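Local coordinates for erythrocyte membrane protein 1 (Plasmodium falciparum, PDB 2XU0) that probably binds host cell-surface receptors through adhesive Duffy-binding-like modules, the first of which, with the N-terminal segment, makes up this rosetting fragment, at residues V25-G30 / P303-Y308; R314-W319 / K431-L436; K40-E45 / K238-G243; Q46-T51 / W257-E262. The protein carries 10 engineered substitutions. One frame throughout, in Å; residues are numbered along the deposited sequence. Where two conformers were deposited one is given.

Contact 1 (V25-G30 / P303-Y308); sequences VLENIG and PTYLDY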
# COMPACT_ATOMS: atom_id res chain seq x y z
N VAL A 25 1.15 8.09 11.46
CA VAL A 25 1.75 9.43 11.31
C VAL A 25 1.25 10.12 10.02
O VAL A 25 0.89 11.28 10.07
CB VAL A 25 3.30 9.36 11.42
CG1 VAL A 25 3.97 10.66 10.94
CG2 VAL A 25 3.73 9.01 12.85
N LEU A 26 1.15 9.38 8.91
CA LEU A 26 0.71 9.98 7.65
C LEU A 26 -0.75 10.36 7.70
O LEU A 26 -1.11 11.42 7.19
CB LEU A 26 1.02 9.07 6.42
CG LEU A 26 2.50 8.66 6.18
CD1 LEU A 26 2.59 7.46 5.22
CD2 LEU A 26 3.32 9.80 5.67
N GLU A 27 -1.60 9.50 8.30
CA GLU A 27 -3.04 9.75 8.49
C GLU A 27 -3.24 11.04 9.32
O GLU A 27 -4.13 11.86 9.04
CB GLU A 27 -3.68 8.58 9.26
CG GLU A 27 -4.11 7.41 8.39
CD GLU A 27 -5.45 7.58 7.72
OE1 GLU A 27 -5.94 8.72 7.64
OE2 GLU A 27 -5.97 6.57 7.22
N ASN A 28 -2.39 11.23 10.31
CA ASN A 28 -2.47 12.43 11.14
C ASN A 28 -2.13 13.69 10.37
O ASN A 28 -2.77 14.72 10.59
CB ASN A 28 -1.75 12.28 12.44
CG ASN A 28 -2.53 11.44 13.42
OD1 ASN A 28 -3.68 11.73 13.74
ND2 ASN A 28 -1.93 10.35 13.88
N ILE A 29 -1.20 13.61 9.43
CA ILE A 29 -0.90 14.78 8.60
C ILE A 29 -2.01 14.94 7.56
O ILE A 29 -2.43 16.06 7.31
CB ILE A 29 0.54 14.76 8.01
CG1 ILE A 29 1.57 14.70 9.14
CG2 ILE A 29 0.77 15.98 7.11
CD1 ILE A 29 2.98 14.22 8.70
N GLY A 30 -2.54 13.82 7.04
CA GLY A 30 -3.65 13.79 6.10
C GLY A 30 -4.89 14.51 6.60
O GLY A 30 -5.57 15.19 5.83
N PRO A 303 -13.47 7.00 7.55
CA PRO A 303 -12.59 7.01 8.74
C PRO A 303 -11.13 7.26 8.35
O PRO A 303 -10.27 7.32 9.22
CB PRO A 303 -12.80 5.63 9.35
CG PRO A 303 -13.17 4.76 8.18
CD PRO A 303 -13.71 5.62 7.08
N THR A 304 -10.85 7.34 7.04
CA THR A 304 -9.50 7.50 6.51
C THR A 304 -9.30 8.85 5.86
O THR A 304 -10.23 9.45 5.30
CB THR A 304 -9.10 6.30 5.56
OG1 THR A 304 -7.76 6.50 5.11
CG2 THR A 304 -9.97 6.22 4.30
N TYR A 305 -8.03 9.26 5.86
CA TYR A 305 -7.53 10.48 5.22
C TYR A 305 -6.31 10.14 4.35
O TYR A 305 -5.54 11.03 4.01
CB TYR A 305 -7.23 11.55 6.26
CG TYR A 305 -8.45 11.87 7.10
CD1 TYR A 305 -9.39 12.81 6.67
CD2 TYR A 305 -8.70 11.20 8.30
CE1 TYR A 305 -10.52 13.12 7.44
CE2 TYR A 305 -9.83 11.49 9.07
CZ TYR A 305 -10.70 12.49 8.66
OH TYR A 305 -11.79 12.75 9.45
N LEU A 306 -6.17 8.87 3.93
CA LEU A 306 -5.06 8.44 3.07
C LEU A 306 -5.14 9.11 1.72
O LEU A 306 -4.11 9.40 1.12
CB LEU A 306 -4.96 6.92 2.94
CG LEU A 306 -4.40 6.13 4.13
CD1 LEU A 306 -4.32 4.64 3.77
CD2 LEU A 306 -3.02 6.60 4.55
N ASP A 307 -6.37 9.45 1.26
CA ASP A 307 -6.55 10.16 -0.00
C ASP A 307 -5.96 11.61 0.05
O ASP A 307 -6.00 12.33 -0.95
CB ASP A 307 -8.02 10.12 -0.46
CG ASP A 307 -9.06 10.60 0.55
OD1 ASP A 307 -8.88 10.35 1.78
OD2 ASP A 307 -10.12 11.12 0.12
N TYR A 308 -5.41 12.01 1.20
CA TYR A 308 -4.74 13.32 1.36
C TYR A 308 -3.26 13.13 1.67
O TYR A 308 -2.57 14.06 2.08
CB TYR A 308 -5.48 14.24 2.35
CG TYR A 308 -6.83 14.62 1.79
CD1 TYR A 308 -6.95 15.67 0.88
CD2 TYR A 308 -7.94 13.81 1.99
CE1 TYR A 308 -8.16 15.94 0.25
CE2 TYR A 308 -9.14 14.04 1.33
CZ TYR A 308 -9.25 15.12 0.46
OH TYR A 308 -10.44 15.41 -0.14
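Glu27 reaches the loop 303-308 because its chain bends at chi2 (-82°), turning CD aside from a straight course, and its end comes nearer the loop than its start, while Thr304 keeps OG1 anti to its own backbone N (chi1 -178°) and offers it to the carboxylate. The two side chains cross at about a right angle. Thr304 OG1 donates to Glu27 OE2 at 2.8 Å, arriving on the syn side slightly out of the carboxylate plane. The other oxygen, Glu27 OE1, takes the backbone N-H of Tyr305 through its syn lone pair, also at 2.8 Å, with a bond bent to 144°. Thr304 OG1 acts as a relay, since it also accepts from Leu306 N at 3.1 Å, an ST turn within the loop. Helix 22-39 of the N-terminal segment is thereby fastened to the loop that leads into helix 311-338 of the Duffy-binding-like domain. The carboxylate is buried, and Tyr278 OH adds a further bond to Glu27 OE2; these donors probably compensate its charge in the absence of a basic partner from the loop. Leu306 supplies the apolar flank, its CG lying 3.5 Å from Glu27 OE2. Glu27 OE1 also sits at the edge of the Tyr305 ring, near its plane. One helical turn on, Gly30 presents bare backbone to two tyrosines: Tyr305 CB lies 3.8 Å from Gly30 C, and Tyr308 CB 3.6 Å from Gly30 O. Beyond this backbone contact, the Tyr308 hydroxyl is hydrogen-bonded to Thr258 OG1 of helix 249-268.

Contact 2 (R314-W319 / K431-L436); sequences RWFEEW and KFLNLL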
# COMPACT_ATOMS: atom_id res chain seq x y z
N ARG A 314 2.42 6.67 0.50
CA ARG A 314 1.45 5.58 0.68
C ARG A 314 2.01 4.30 0.09
O ARG A 314 1.92 3.28 0.72
CB ARG A 314 0.15 5.89 -0.05
CG ARG A 314 -0.61 7.08 0.48
CD ARG A 314 -2.02 7.09 -0.06
NE ARG A 314 -2.16 6.72 -1.48
CZ ARG A 314 -2.50 7.57 -2.45
NH1 ARG A 314 -2.62 8.86 -2.20
NH2 ARG A 314 -2.66 7.13 -3.68
N TRP A 315 2.61 4.36 -1.11
CA TRP A 315 3.16 3.17 -1.75
C TRP A 315 4.35 2.59 -1.04
O TRP A 315 4.47 1.37 -0.98
CB TRP A 315 3.51 3.42 -3.22
CG TRP A 315 2.34 3.66 -4.15
CD1 TRP A 315 1.01 3.49 -3.87
CD2 TRP A 315 2.43 3.91 -5.56
NE1 TRP A 315 0.26 3.72 -5.02
CE2 TRP A 315 1.11 3.94 -6.07
CE3 TRP A 315 3.51 4.11 -6.45
CZ2 TRP A 315 0.84 4.21 -7.43
CZ3 TRP A 315 3.24 4.41 -7.78
CH2 TRP A 315 1.92 4.47 -8.26
N PHE A 316 5.22 3.45 -0.48
CA PHE A 316 6.40 3.01 0.24
C PHE A 316 5.94 2.39 1.58
O PHE A 316 6.53 1.40 2.01
CB PHE A 316 7.34 4.24 0.45
CG PHE A 316 8.77 4.00 0.87
CD1 PHE A 316 9.29 2.70 0.97
CD2 PHE A 316 9.61 5.07 1.21
CE1 PHE A 316 10.62 2.48 1.37
CE2 PHE A 316 10.92 4.85 1.64
CZ PHE A 316 11.43 3.56 1.69
N GLU A 317 4.90 2.94 2.23
CA GLU A 317 4.38 2.39 3.48
C GLU A 317 3.76 1.00 3.20
O GLU A 317 3.98 0.06 3.96
CB GLU A 317 3.34 3.36 4.12
CG GLU A 317 2.75 2.88 5.43
CD GLU A 317 1.60 1.89 5.35
OE1 GLU A 317 0.94 1.80 4.29
OE2 GLU A 317 1.38 1.17 6.35
N GLU A 318 3.03 0.85 2.10
CA GLU A 318 2.47 -0.46 1.74
C GLU A 318 3.58 -1.42 1.31
O GLU A 318 3.52 -2.62 1.61
CB GLU A 318 1.47 -0.29 0.61
CG GLU A 318 0.73 -1.56 0.22
CD GLU A 318 -0.33 -1.32 -0.82
OE1 GLU A 318 -0.49 -0.14 -1.24
OE2 GLU A 318 -1.05 -2.27 -1.18
N TRP A 319 4.64 -0.89 0.66
CA TRP A 319 5.77 -1.72 0.25
C TRP A 319 6.37 -2.38 1.47
O TRP A 319 6.61 -3.58 1.48
CB TRP A 319 6.82 -0.90 -0.52
CG TRP A 319 8.03 -1.72 -0.91
CD1 TRP A 319 8.21 -2.39 -2.09
CD2 TRP A 319 9.16 -2.04 -0.08
NE1 TRP A 319 9.39 -3.09 -2.05
CE2 TRP A 319 10.00 -2.89 -0.84
CE3 TRP A 319 9.58 -1.63 1.19
CZ2 TRP A 319 11.22 -3.35 -0.35
CZ3 TRP A 319 10.76 -2.14 1.71
CH2 TRP A 319 11.56 -3.01 0.94
N LYS A 431 14.69 9.19 10.20
CA LYS A 431 13.48 9.33 11.02
C LYS A 431 12.25 8.74 10.32
O LYS A 431 11.40 8.15 10.98
CB LYS A 431 13.24 10.79 11.47
CG LYS A 431 14.43 11.43 12.17
CD LYS A 431 14.75 10.84 13.55
CE LYS A 431 16.16 11.17 13.98
NZ LYS A 431 16.39 10.85 15.42
N PHE A 432 12.16 8.88 8.99
CA PHE A 432 11.06 8.31 8.23
C PHE A 432 11.16 6.77 8.20
O PHE A 432 10.13 6.10 8.24
CB PHE A 432 10.93 8.93 6.81
CG PHE A 432 9.75 8.34 6.06
CD1 PHE A 432 8.47 8.84 6.25
CD2 PHE A 432 9.92 7.26 5.20
CE1 PHE A 432 7.37 8.24 5.63
CE2 PHE A 432 8.83 6.67 4.57
CZ PHE A 432 7.55 7.17 4.79
N LEU A 433 12.40 6.21 8.15
CA LEU A 433 12.61 4.77 8.16
C LEU A 433 12.19 4.12 9.48
O LEU A 433 11.68 3.00 9.45
CB LEU A 433 14.04 4.35 7.73
CG LEU A 433 14.43 4.61 6.26
CD1 LEU A 433 15.89 4.21 5.98
CD2 LEU A 433 13.54 3.85 5.30
N ASN A 434 12.31 4.86 10.61
CA ASN A 434 11.86 4.43 11.94
C ASN A 434 10.35 4.23 11.92
O ASN A 434 9.87 3.32 12.56
CB ASN A 434 12.18 5.49 13.03
CG ASN A 434 13.63 5.76 13.33
OD1 ASN A 434 13.99 6.84 13.81
ND2 ASN A 434 14.50 4.78 13.11
N LEU A 435 9.60 5.07 11.18
CA LEU A 435 8.14 4.93 11.05
C LEU A 435 7.80 3.61 10.34
O LEU A 435 6.83 2.93 10.72
CB LEU A 435 7.54 6.11 10.26
CG LEU A 435 7.75 7.53 10.82
CD1 LEU A 435 6.96 8.57 10.01
CD2 LEU A 435 7.48 7.62 12.34
N LEU A 436 8.60 3.23 9.32
CA LEU A 436 8.40 1.98 8.59
C LEU A 436 8.65 0.79 9.51
O LEU A 436 7.87 -0.15 9.49
CB LEU A 436 9.25 1.90 7.30
CG LEU A 436 8.99 2.98 6.24
CD1 LEU A 436 9.90 2.77 5.06
CD2 LEU A 436 7.51 3.04 5.79
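Glu317 OE1 is held in a salt bridge by Arg194 NH2 of helix 186-204, while the backbone of the same glutamate faces helix 429-437: Glu317 CA lies 3.9 Å from Leu436 CD2. This is helix-to-helix packing inside the Duffy-binding-like fold, with the short segments of helices 311-338 and 429-437 inclined at 49° and their axes 10.8 Å apart at closest approach. Phe316 takes part in three of the four side-chain meetings. Its bond from the backbone points toward the second helix, and CG stands anti to the backbone N (chi1 -165°). Leu436 CD1 rests on one face of that ring in a CH-pi contact, 3.9 Å from the centroid and displaced toward the CE1 and CZ rim. The two phenylalanine side chains pass one another running opposite ways, the ring planes turned 36° apart and Phe432 CE2 meeting Phe316 CD2 at 3.8 Å, an oblique pairing. The Phe432 ring in turn stacks on Tyr398 of helix 371-407, and Phe316 touches Gln394 of that helix, so helix 371-407 touches both phenylalanines. At the distal end of the Phe316 ring, CZ meets Leu433 CD2 at 4.2 Å.

Contact 3 (K40-E45 / K238-G243); sequences KKNPYE and KHYAHG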
# COMPACT_ATOMS: atom_id res chain seq x y z
N LYS A 40 -12.23 26.68 3.78
CA LYS A 40 -12.82 27.72 2.95
C LYS A 40 -14.13 27.25 2.32
O LYS A 40 -14.20 26.15 1.77
CB LYS A 40 -11.82 28.23 1.88
CG LYS A 40 -11.32 27.19 0.85
CD LYS A 40 -10.14 26.28 1.32
CE LYS A 40 -8.84 27.01 1.64
NZ LYS A 40 -8.26 27.71 0.45
N LYS A 41 -15.17 28.09 2.41
CA LYS A 41 -16.47 27.78 1.84
C LYS A 41 -16.42 27.88 0.32
O LYS A 41 -15.83 28.81 -0.25
CB LYS A 41 -17.57 28.66 2.44
CG LYS A 41 -18.99 28.19 2.11
CD LYS A 41 -19.86 28.02 3.35
CE LYS A 41 -21.23 27.46 3.03
NZ LYS A 41 -22.05 28.38 2.18
N ASN A 42 -17.00 26.87 -0.32
CA ASN A 42 -17.11 26.82 -1.76
C ASN A 42 -18.61 27.02 -2.06
O ASN A 42 -19.43 26.15 -1.73
CB ASN A 42 -16.56 25.49 -2.33
CG ASN A 42 -16.81 25.32 -3.81
OD1 ASN A 42 -17.14 26.26 -4.54
ND2 ASN A 42 -16.67 24.10 -4.29
N PRO A 43 -18.98 28.18 -2.63
CA PRO A 43 -20.41 28.44 -2.90
C PRO A 43 -20.99 27.56 -3.99
O PRO A 43 -22.21 27.44 -4.09
CB PRO A 43 -20.42 29.91 -3.34
CG PRO A 43 -19.08 30.47 -2.98
CD PRO A 43 -18.14 29.32 -3.05
N TYR A 44 -20.13 26.93 -4.79
CA TYR A 44 -20.50 26.14 -5.96
C TYR A 44 -20.52 24.62 -5.81
O TYR A 44 -20.77 23.92 -6.79
CB TYR A 44 -19.66 26.62 -7.16
CG TYR A 44 -19.54 28.13 -7.19
CD1 TYR A 44 -20.61 28.93 -7.60
CD2 TYR A 44 -18.41 28.77 -6.69
CE1 TYR A 44 -20.53 30.32 -7.58
CE2 TYR A 44 -18.32 30.16 -6.66
CZ TYR A 44 -19.37 30.94 -7.11
OH TYR A 44 -19.29 32.30 -7.10
N GLU A 45 -20.32 24.13 -4.57
CA GLU A 45 -20.26 22.72 -4.15
C GLU A 45 -21.32 21.82 -4.76
O GLU A 45 -21.00 20.77 -5.31
CB GLU A 45 -20.32 22.62 -2.62
CG GLU A 45 -18.96 22.81 -1.97
CD GLU A 45 -18.80 22.27 -0.56
OE1 GLU A 45 -19.67 21.49 -0.11
OE2 GLU A 45 -17.78 22.62 0.08
N LYS A 238 -15.86 30.77 -13.20
CA LYS A 238 -14.80 31.73 -12.89
C LYS A 238 -14.06 31.37 -11.61
O LYS A 238 -12.86 31.63 -11.51
CB LYS A 238 -15.26 33.21 -12.94
CG LYS A 238 -16.31 33.62 -11.92
CD LYS A 238 -15.72 34.48 -10.81
CE LYS A 238 -16.66 34.67 -9.64
NZ LYS A 238 -16.78 33.44 -8.81
N HIS A 239 -14.76 30.72 -10.66
CA HIS A 239 -14.17 30.22 -9.41
C HIS A 239 -13.14 29.14 -9.77
O HIS A 239 -12.06 29.10 -9.18
CB HIS A 239 -15.27 29.65 -8.51
CG HIS A 239 -14.77 29.14 -7.19
ND1 HIS A 239 -14.55 29.99 -6.12
CD2 HIS A 239 -14.47 27.87 -6.81
CE1 HIS A 239 -14.12 29.22 -5.13
NE2 HIS A 239 -14.06 27.94 -5.50
N TYR A 240 -13.46 28.30 -10.79
CA TYR A 240 -12.59 27.24 -11.29
C TYR A 240 -11.80 27.68 -12.52
O TYR A 240 -11.54 26.89 -13.42
CB TYR A 240 -13.41 25.97 -11.56
CG TYR A 240 -13.90 25.35 -10.28
CD1 TYR A 240 -15.24 25.45 -9.90
CD2 TYR A 240 -13.03 24.70 -9.41
CE1 TYR A 240 -15.70 24.89 -8.71
CE2 TYR A 240 -13.47 24.15 -8.21
CZ TYR A 240 -14.81 24.24 -7.87
OH TYR A 240 -15.28 23.70 -6.69
N ALA A 241 -11.40 28.94 -12.56
CA ALA A 241 -10.65 29.44 -13.70
C ALA A 241 -9.31 30.00 -13.32
O ALA A 241 -9.19 30.63 -12.26
CB ALA A 241 -11.46 30.51 -14.43
N HIS A 242 -8.32 29.83 -14.20
CA HIS A 242 -7.00 30.44 -14.07
C HIS A 242 -7.18 31.96 -14.39
O HIS A 242 -8.25 32.37 -14.87
CB HIS A 242 -6.01 29.80 -15.08
CG HIS A 242 -5.62 28.38 -14.77
ND1 HIS A 242 -5.11 28.01 -13.53
CD2 HIS A 242 -5.60 27.30 -15.59
CE1 HIS A 242 -4.82 26.72 -13.63
NE2 HIS A 242 -5.10 26.25 -14.85
N GLY A 243 -6.17 32.77 -14.11
CA GLY A 243 -6.21 34.21 -14.36
C GLY A 243 -6.58 34.58 -15.79
O GLY A 243 -7.40 35.47 -16.01
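The His239 imidazole carries Tyr44 on one face, with Tyr44 CD2 3.6 Å above its plane and shifted toward the rim, and has CD1 of Tyr240 at its edge. Tyr44 is itself backed by its neighbour Pro43, whose CB lies over the centre of one face of the phenol ring. His239 CD2 in turn lies 3.7 Å above a face of Tyr240. Pro43 and Tyr44 sit in a type I beta turn from Asn42 to Glu45, overlapped by an Asx turn: Asn42 OD1 accepts from Tyr44 N at 3.1 Å, the donor standing well above the carbonyl plane. This turn joins the N-terminal segment to the end of helix 234-239, where Tyr240 is the first residue to leave helical geometry. The Tyr44 and His239 rings meet obliquely, planes at 50°, with Tyr44 CE2 also 3.6 Å from His239 CB. Asn42 CG is anti to its backbone N (chi1 173°), on a side chain that leaves the backbone toward segment 238-243. The amide runs nearly parallel to the imidazole, planes 7° apart, and its ND2 meets Tyr240 OH tip to tip in a weak hydrogen bond of 2.8 Å. Tyr240 OH has its stronger partner in Asp255 OD2 of helix 249-268, and Asn42 ND2 also bonds a glycerol, probably from the crystallisation liquor. Lys238, bent at chi2 and chi4, brings its ammonium group across the end of Tyr44 while bonding the carbonyl of Glu235; its NZ lies 3.2 Å from Tyr44 OH, a weak hydrogen bond.

Contact 4 (Q46-T51 / W257-E262); sequences QQLKGT and WTINRE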
# COMPACT_ATOMS: atom_id res chain seq x y z
N GLN A 46 -22.58 22.26 -4.71
CA GLN A 46 -23.75 21.52 -5.19
C GLN A 46 -23.74 21.21 -6.69
O GLN A 46 -24.38 20.24 -7.10
CB GLN A 46 -25.08 22.16 -4.73
CG GLN A 46 -25.05 22.87 -3.36
CD GLN A 46 -24.27 24.18 -3.30
OE1 GLN A 46 -23.94 24.81 -4.32
NE2 GLN A 46 -23.92 24.60 -2.09
N GLN A 47 -22.99 21.99 -7.49
CA GLN A 47 -22.87 21.79 -8.95
C GLN A 47 -21.93 20.61 -9.27
O GLN A 47 -21.95 20.09 -10.39
CB GLN A 47 -22.35 23.07 -9.65
CG GLN A 47 -23.44 24.05 -10.04
CD GLN A 47 -23.85 24.93 -8.89
OE1 GLN A 47 -24.72 24.59 -8.09
NE2 GLN A 47 -23.22 26.09 -8.78
N LEU A 48 -21.08 20.23 -8.29
CA LEU A 48 -20.10 19.15 -8.38
C LEU A 48 -20.59 17.94 -7.61
O LEU A 48 -20.07 16.83 -7.80
CB LEU A 48 -18.74 19.60 -7.84
CG LEU A 48 -17.98 20.70 -8.59
CD1 LEU A 48 -16.62 20.87 -8.01
CD2 LEU A 48 -17.86 20.39 -10.08
N LYS A 49 -21.61 18.14 -6.75
CA LYS A 49 -22.21 17.08 -5.96
C LYS A 49 -22.96 16.11 -6.87
O LYS A 49 -23.77 16.52 -7.70
CB LYS A 49 -23.14 17.67 -4.88
CG LYS A 49 -23.69 16.64 -3.90
CD LYS A 49 -22.91 16.58 -2.59
CE LYS A 49 -23.62 15.78 -1.53
NZ LYS A 49 -23.73 14.34 -1.88
N GLY A 50 -22.62 14.84 -6.74
CA GLY A 50 -23.21 13.77 -7.53
C GLY A 50 -24.39 13.12 -6.84
O GLY A 50 -24.30 12.73 -5.67
N THR A 51 -25.50 12.99 -7.56
CA THR A 51 -26.72 12.35 -7.08
C THR A 51 -27.13 11.25 -8.05
O THR A 51 -27.33 11.51 -9.25
CB THR A 51 -27.78 13.40 -6.63
OG1 THR A 51 -28.75 12.77 -5.79
CG2 THR A 51 -28.47 14.13 -7.78
N TRP A 257 -13.52 15.45 -6.08
CA TRP A 257 -13.16 14.33 -5.22
C TRP A 257 -13.63 14.58 -3.79
O TRP A 257 -14.34 13.77 -3.21
CB TRP A 257 -11.65 14.02 -5.25
CG TRP A 257 -11.29 12.90 -4.31
CD1 TRP A 257 -10.78 13.03 -3.05
CD2 TRP A 257 -11.68 11.52 -4.44
NE1 TRP A 257 -10.69 11.79 -2.44
CE2 TRP A 257 -11.30 10.86 -3.25
CE3 TRP A 257 -12.29 10.78 -5.47
CZ2 TRP A 257 -11.43 9.48 -3.09
CZ3 TRP A 257 -12.42 9.41 -5.31
CH2 TRP A 257 -12.02 8.77 -4.13
N THR A 258 -13.19 15.71 -3.24
CA THR A 258 -13.52 16.14 -1.89
C THR A 258 -15.01 16.11 -1.62
O THR A 258 -15.42 15.65 -0.56
CB THR A 258 -12.88 17.50 -1.63
OG1 THR A 258 -11.47 17.34 -1.79
CG2 THR A 258 -13.18 18.03 -0.23
N ILE A 259 -15.81 16.58 -2.60
CA ILE A 259 -17.26 16.65 -2.49
C ILE A 259 -17.93 15.28 -2.51
O ILE A 259 -18.84 15.04 -1.72
CB ILE A 259 -17.85 17.67 -3.51
CG1 ILE A 259 -17.56 19.12 -3.06
CG2 ILE A 259 -19.37 17.46 -3.71
CD1 ILE A 259 -17.39 20.14 -4.25
N ASN A 260 -17.44 14.37 -3.36
CA ASN A 260 -18.06 13.06 -3.50
C ASN A 260 -17.38 11.93 -2.78
O ASN A 260 -17.88 10.81 -2.86
CB ASN A 260 -18.22 12.74 -5.00
CG ASN A 260 -19.15 13.70 -5.70
OD1 ASN A 260 -20.36 13.58 -5.62
ND2 ASN A 260 -18.59 14.72 -6.31
N ARG A 261 -16.25 12.18 -2.10
CA ARG A 261 -15.48 11.11 -1.44
C ARG A 261 -16.26 10.25 -0.47
O ARG A 261 -15.99 9.06 -0.37
CB ARG A 261 -14.17 11.65 -0.81
CG ARG A 261 -14.38 12.54 0.41
CD ARG A 261 -13.09 13.19 0.88
NE ARG A 261 -12.16 12.23 1.50
CZ ARG A 261 -12.15 11.91 2.78
NH1 ARG A 261 -13.03 12.44 3.62
NH2 ARG A 261 -11.24 11.06 3.25
N GLU A 262 -17.25 10.84 0.22
CA GLU A 262 -18.07 10.13 1.20
C GLU A 262 -18.89 9.01 0.57
O GLU A 262 -18.85 7.91 1.09
CB GLU A 262 -18.95 11.11 1.97
CG GLU A 262 -19.76 10.42 3.04
CD GLU A 262 -20.74 11.33 3.74
OE1 GLU A 262 -21.95 11.00 3.74
OE2 GLU A 262 -20.31 12.36 4.29
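Two hydrogen bonds from one amide tie Asn260 to the backbone on both sides of Lys49. Asn260 ND2 donates to Leu48 O at 3.0 Å in an almost straight bond (170°), the acceptor lying in the amide plane. Asn260 OD1 receives Gly50 N at 2.8 Å on a lone pair in its carbonyl plane, at a more bent 149°. The amide is thus used at both its donor and its acceptor, which fixes its rotation, and ND2 has a second acceptor in Trp256 O within its own helix. By this pairing an irregular stretch of the N-terminal segment is laid along helix 249-268 of the Duffy-binding-like domain, and Gly50 O continues it with a bond to Gln263 NE2. Apolar contacts come from Ile259, which splits its two branches between neighbouring residues. Its CD1 meets Leu48 CB at 3.9 Å, those two side chains crossing at about a right angle. Its CG2, anti to the backbone N, presses on Lys49, 3.6 Å from Lys49 CA and 3.8 Å from CD. Lys49 is bent at chi2 and chi4, its side chain running obliquely past the isoleucine, with CB and CD nearest CG2. Leu48 also packs against Leu252 and Asp255 one to two turns earlier on the same helix.

Contacts 1, 3 and 4 fasten successive parts of the N-terminal segment to the Duffy-binding-like domain, whereas contact 2 is internal to the helical core. Contacts 1 and 4 meet through Asp307 OD2, which lies 2.7 Å from Arg261 NE in a salt bridge and 2.7 Å from Trp257 NE1. Contacts 3 and 4, centres 14 Å apart, adjoin where Tyr240 OH packs on Leu48 CD1 at 3.4 Å. Contacts 1 and 2 touch through Val25 CG1 and Leu435 CD1, 3.8 Å apart. From contact 2, the Phe316 side chain is about 11 Å from those of the magnesium-site residues Ile118 and Asn121, and about 13 Å from the bound proline.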